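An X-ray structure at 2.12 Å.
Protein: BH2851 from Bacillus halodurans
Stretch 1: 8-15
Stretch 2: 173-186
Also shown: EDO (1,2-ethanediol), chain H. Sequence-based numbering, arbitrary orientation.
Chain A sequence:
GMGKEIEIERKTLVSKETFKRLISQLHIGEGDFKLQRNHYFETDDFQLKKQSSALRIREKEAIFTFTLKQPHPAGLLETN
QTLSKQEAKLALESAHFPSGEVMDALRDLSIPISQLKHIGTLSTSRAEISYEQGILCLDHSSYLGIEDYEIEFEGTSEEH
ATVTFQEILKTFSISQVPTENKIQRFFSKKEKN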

# COMPACT_ATOMS: atom_id res chain seq x y z
N ILE A 8 -0.69 8.77 -7.31
CA ILE A 8 0.63 9.27 -7.72
C ILE A 8 1.54 9.23 -6.48
O ILE A 8 1.33 10.00 -5.54
CB ILE A 8 0.58 10.72 -8.26
CG1 ILE A 8 -0.59 10.91 -9.27
CG2 ILE A 8 1.93 11.12 -8.89
CD1 ILE A 8 -0.45 10.16 -10.55
N GLU A 9 2.55 8.37 -6.50
CA GLU A 9 3.33 8.05 -5.30
C GLU A 9 4.84 8.02 -5.56
O GLU A 9 5.30 7.44 -6.54
CB GLU A 9 2.87 6.69 -4.75
CG GLU A 9 3.54 6.25 -3.45
CD GLU A 9 3.16 4.82 -3.07
OE1 GLU A 9 1.96 4.59 -2.75
OE2 GLU A 9 4.05 3.94 -3.09
N ARG A 10 5.61 8.65 -4.66
CA ARG A 10 7.08 8.53 -4.62
C ARG A 10 7.47 7.93 -3.28
O ARG A 10 6.84 8.20 -2.28
CB ARG A 10 7.74 9.89 -4.81
CG ARG A 10 7.43 10.57 -6.16
CD ARG A 10 8.00 9.78 -7.36
NE ARG A 10 7.71 10.44 -8.64
CZ ARG A 10 6.54 10.38 -9.29
NH1 ARG A 10 5.50 9.72 -8.78
NH2 ARG A 10 6.40 11.02 -10.45
N LYS A 11 8.55 7.17 -3.26
CA LYS A 11 8.87 6.31 -2.11
C LYS A 11 10.35 5.98 -2.01
O LYS A 11 11.03 5.89 -3.02
CB LYS A 11 8.08 4.99 -2.22
CG LYS A 11 8.10 4.40 -3.65
CD LYS A 11 7.46 3.04 -3.75
CE LYS A 11 7.40 2.59 -5.23
NZ LYS A 11 7.04 1.16 -5.39
N THR A 12 10.83 5.79 -0.78
CA THR A 12 12.14 5.19 -0.54
C THR A 12 12.20 4.55 0.84
O THR A 12 11.61 5.07 1.80
CB THR A 12 13.32 6.22 -0.69
OG1 THR A 12 14.58 5.52 -0.59
CG2 THR A 12 13.26 7.30 0.41
N LEU A 13 12.93 3.44 0.94
CA LEU A 13 13.22 2.81 2.22
C LEU A 13 14.24 3.63 2.96
O LEU A 13 15.07 4.31 2.35
CB LEU A 13 13.77 1.39 2.02
CG LEU A 13 12.82 0.36 1.40
CD1 LEU A 13 13.59 -0.83 0.87
CD2 LEU A 13 11.78 -0.08 2.42
N VAL A 14 14.18 3.58 4.29
CA VAL A 14 15.15 4.26 5.15
C VAL A 14 15.55 3.38 6.31
O VAL A 14 14.91 2.35 6.59
CB VAL A 14 14.59 5.64 5.69
CG1 VAL A 14 14.46 6.65 4.55
CG2 VAL A 14 13.26 5.46 6.41
N SER A 15 16.64 3.76 6.98
CA SER A 15 17.13 3.03 8.13
C SER A 15 16.26 3.28 9.33
O SER A 15 15.45 4.20 9.33
CB SER A 15 18.56 3.46 8.45
OG SER A 15 18.60 4.83 8.82
N SER A 173 17.96 15.30 4.10
CA SER A 173 19.17 14.50 3.84
C SER A 173 18.89 12.99 3.89
O SER A 173 19.49 12.25 4.68
CB SER A 173 20.29 14.89 4.81
OG SER A 173 20.71 16.23 4.58
N ILE A 174 17.93 12.56 3.08
CA ILE A 174 17.59 11.15 2.93
C ILE A 174 18.22 10.65 1.65
O ILE A 174 17.99 11.22 0.58
CB ILE A 174 16.04 10.93 2.85
CG1 ILE A 174 15.32 11.69 3.98
CG2 ILE A 174 15.70 9.43 2.90
CD1 ILE A 174 15.78 11.33 5.38
N SER A 175 19.07 9.63 1.76
CA SER A 175 19.68 9.01 0.58
C SER A 175 18.71 8.00 -0.00
O SER A 175 18.26 7.09 0.70
CB SER A 175 21.01 8.34 0.94
OG SER A 175 20.83 7.28 1.86
N GLN A 176 18.34 8.19 -1.26
CA GLN A 176 17.33 7.36 -1.91
C GLN A 176 17.89 6.00 -2.32
O GLN A 176 19.05 5.90 -2.71
CB GLN A 176 16.75 8.08 -3.13
CG GLN A 176 15.58 7.35 -3.78
CD GLN A 176 14.75 8.23 -4.67
OE1 GLN A 176 15.26 9.19 -5.27
NE2 GLN A 176 13.48 7.91 -4.79
N VAL A 177 17.06 4.97 -2.22
CA VAL A 177 17.43 3.60 -2.64
C VAL A 177 16.27 2.98 -3.42
O VAL A 177 15.11 3.35 -3.21
CB VAL A 177 17.80 2.69 -1.41
CG1 VAL A 177 19.05 3.18 -0.74
CG2 VAL A 177 16.65 2.60 -0.42
N PRO A 178 16.58 2.03 -4.35
CA PRO A 178 15.51 1.36 -5.10
C PRO A 178 14.50 0.68 -4.16
O PRO A 178 14.89 -0.03 -3.23
CB PRO A 178 16.27 0.31 -5.94
CG PRO A 178 17.63 0.22 -5.32
CD PRO A 178 17.91 1.54 -4.75
N THR A 179 13.22 0.94 -4.39
CA THR A 179 12.17 0.53 -3.46
C THR A 179 10.94 0.02 -4.20
O THR A 179 10.20 0.80 -4.80
CB THR A 179 11.77 1.72 -2.55
OG1 THR A 179 12.92 2.17 -1.83
CG2 THR A 179 10.66 1.32 -1.56
N GLU A 180 10.73 -1.29 -4.15
CA GLU A 180 9.51 -1.89 -4.68
C GLU A 180 8.38 -1.75 -3.66
O GLU A 180 8.62 -1.39 -2.50
CB GLU A 180 9.74 -3.38 -5.06
CG GLU A 180 10.04 -4.30 -3.87
CD GLU A 180 10.69 -5.62 -4.30
OE1 GLU A 180 10.45 -6.09 -5.44
OE2 GLU A 180 11.45 -6.20 -3.47
N ASN A 181 7.15 -1.98 -4.10
CA ASN A 181 5.96 -1.85 -3.24
C ASN A 181 5.97 -2.85 -2.06
O ASN A 181 6.58 -3.90 -2.14
CB ASN A 181 4.68 -2.02 -4.07
CG ASN A 181 4.41 -0.81 -4.99
OD1 ASN A 181 4.67 0.34 -4.62
ND2 ASN A 181 3.84 -1.07 -6.16
N LYS A 182 5.29 -2.48 -0.96
CA LYS A 182 5.20 -3.34 0.25
C LYS A 182 4.84 -4.77 -0.11
O LYS A 182 5.48 -5.71 0.36
CB LYS A 182 4.16 -2.80 1.22
CG LYS A 182 4.62 -1.64 2.05
CD LYS A 182 3.48 -1.01 2.80
CE LYS A 182 3.93 0.17 3.64
NZ LYS A 182 4.53 1.24 2.82
N ILE A 183 3.80 -4.92 -0.93
CA ILE A 183 3.33 -6.23 -1.37
C ILE A 183 4.42 -6.99 -2.17
O ILE A 183 4.52 -8.21 -2.08
CB ILE A 183 2.00 -6.10 -2.21
CG1 ILE A 183 1.40 -7.47 -2.46
CG2 ILE A 183 2.24 -5.34 -3.54
CD1 ILE A 183 -0.00 -7.42 -3.01
N GLN A 184 5.23 -6.25 -2.92
CA GLN A 184 6.34 -6.85 -3.68
C GLN A 184 7.50 -7.19 -2.75
O GLN A 184 8.11 -8.26 -2.88
CB GLN A 184 6.80 -5.90 -4.79
CG GLN A 184 5.69 -5.52 -5.79
CD GLN A 184 5.36 -6.63 -6.74
N ARG A 185 7.78 -6.30 -1.78
CA ARG A 185 8.77 -6.58 -0.72
C ARG A 185 8.31 -7.77 0.12
O ARG A 185 9.14 -8.52 0.64
CB ARG A 185 8.99 -5.36 0.18
CG ARG A 185 9.59 -4.15 -0.52
CD ARG A 185 10.27 -3.18 0.45
NE ARG A 185 9.43 -2.83 1.61
CZ ARG A 185 8.54 -1.81 1.64
NH1 ARG A 185 8.27 -1.09 0.55
NH2 ARG A 185 7.88 -1.56 2.76
N PHE A 186 6.98 -7.94 0.25
CA PHE A 186 6.41 -9.08 0.97
C PHE A 186 6.74 -10.41 0.27
O PHE A 186 7.39 -11.25 0.85
CB PHE A 186 4.88 -8.94 1.13
CG PHE A 186 4.24 -10.11 1.84
CD1 PHE A 186 3.84 -11.25 1.13
CD2 PHE A 186 4.14 -10.13 3.23
CE1 PHE A 186 3.32 -12.36 1.79
CE2 PHE A 186 3.61 -11.23 3.90
CZ PHE A 186 3.20 -12.34 3.18
C1 EDO H . 4.22 1.27 -0.74
O1 EDO H . 5.55 0.83 -0.99
C2 EDO H . 3.23 0.50 -1.62
O2 EDO H . 2.27 -0.24 -0.84
O HOH W 1 17.57 5.67 2.84

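How does a strand hold a segment that is itself loop here? Two threonine hydroxyls, one from each stretch, bridge to backbone amides. Val177 N donates to Thr12 OG1 at 3.0 Å, nearly straight at 164°, and Leu13 N donates to Thr179 OG1, also at 3.0 Å. Each hydroxyl in turn donates a hydrogen bond within its own stretch: Thr12 OG1 to Leu13 O (3.2 Å), Thr179 OG1 to Val177 O (2.8 Å). A hydroxyl suits this place because it can accept and donate at once.

What does the long side chain of Lys11 reach? Its CA-to-CB bond points sideways, but the extended chain, trans beyond chi1, is long enough to carry the charged Lys11 NZ to Asn181 OD1 at 2.6 Å, a hydrogen bond, with a weak second one from the same NZ to Thr179 O at 3.2 Å.

Where is the apolar contact? Val14 CG1 packs 3.5 Å from Ile174 CG2, branched side chains whose methyls need no polar partners, and Leu13 CB lies 4.0 Å from Val177 CG2. Leu13 also extends CD2 over one face of the Arg185 guanidinium, 3.7 Å from Arg185 NE. Arg185 NH1 also donates to Glu180 O at 3.1 Å. The stretches bury 566 Å² between them, both sides summed; Lys11 (98 Å²) and Leu13 (96 Å²) are the most covered.

Does water contribute? One molecule donates to Leu13 O at 2.9 Å and Ser175 O at 2.7 Å, joining two carbonyls that cannot bond each other directly.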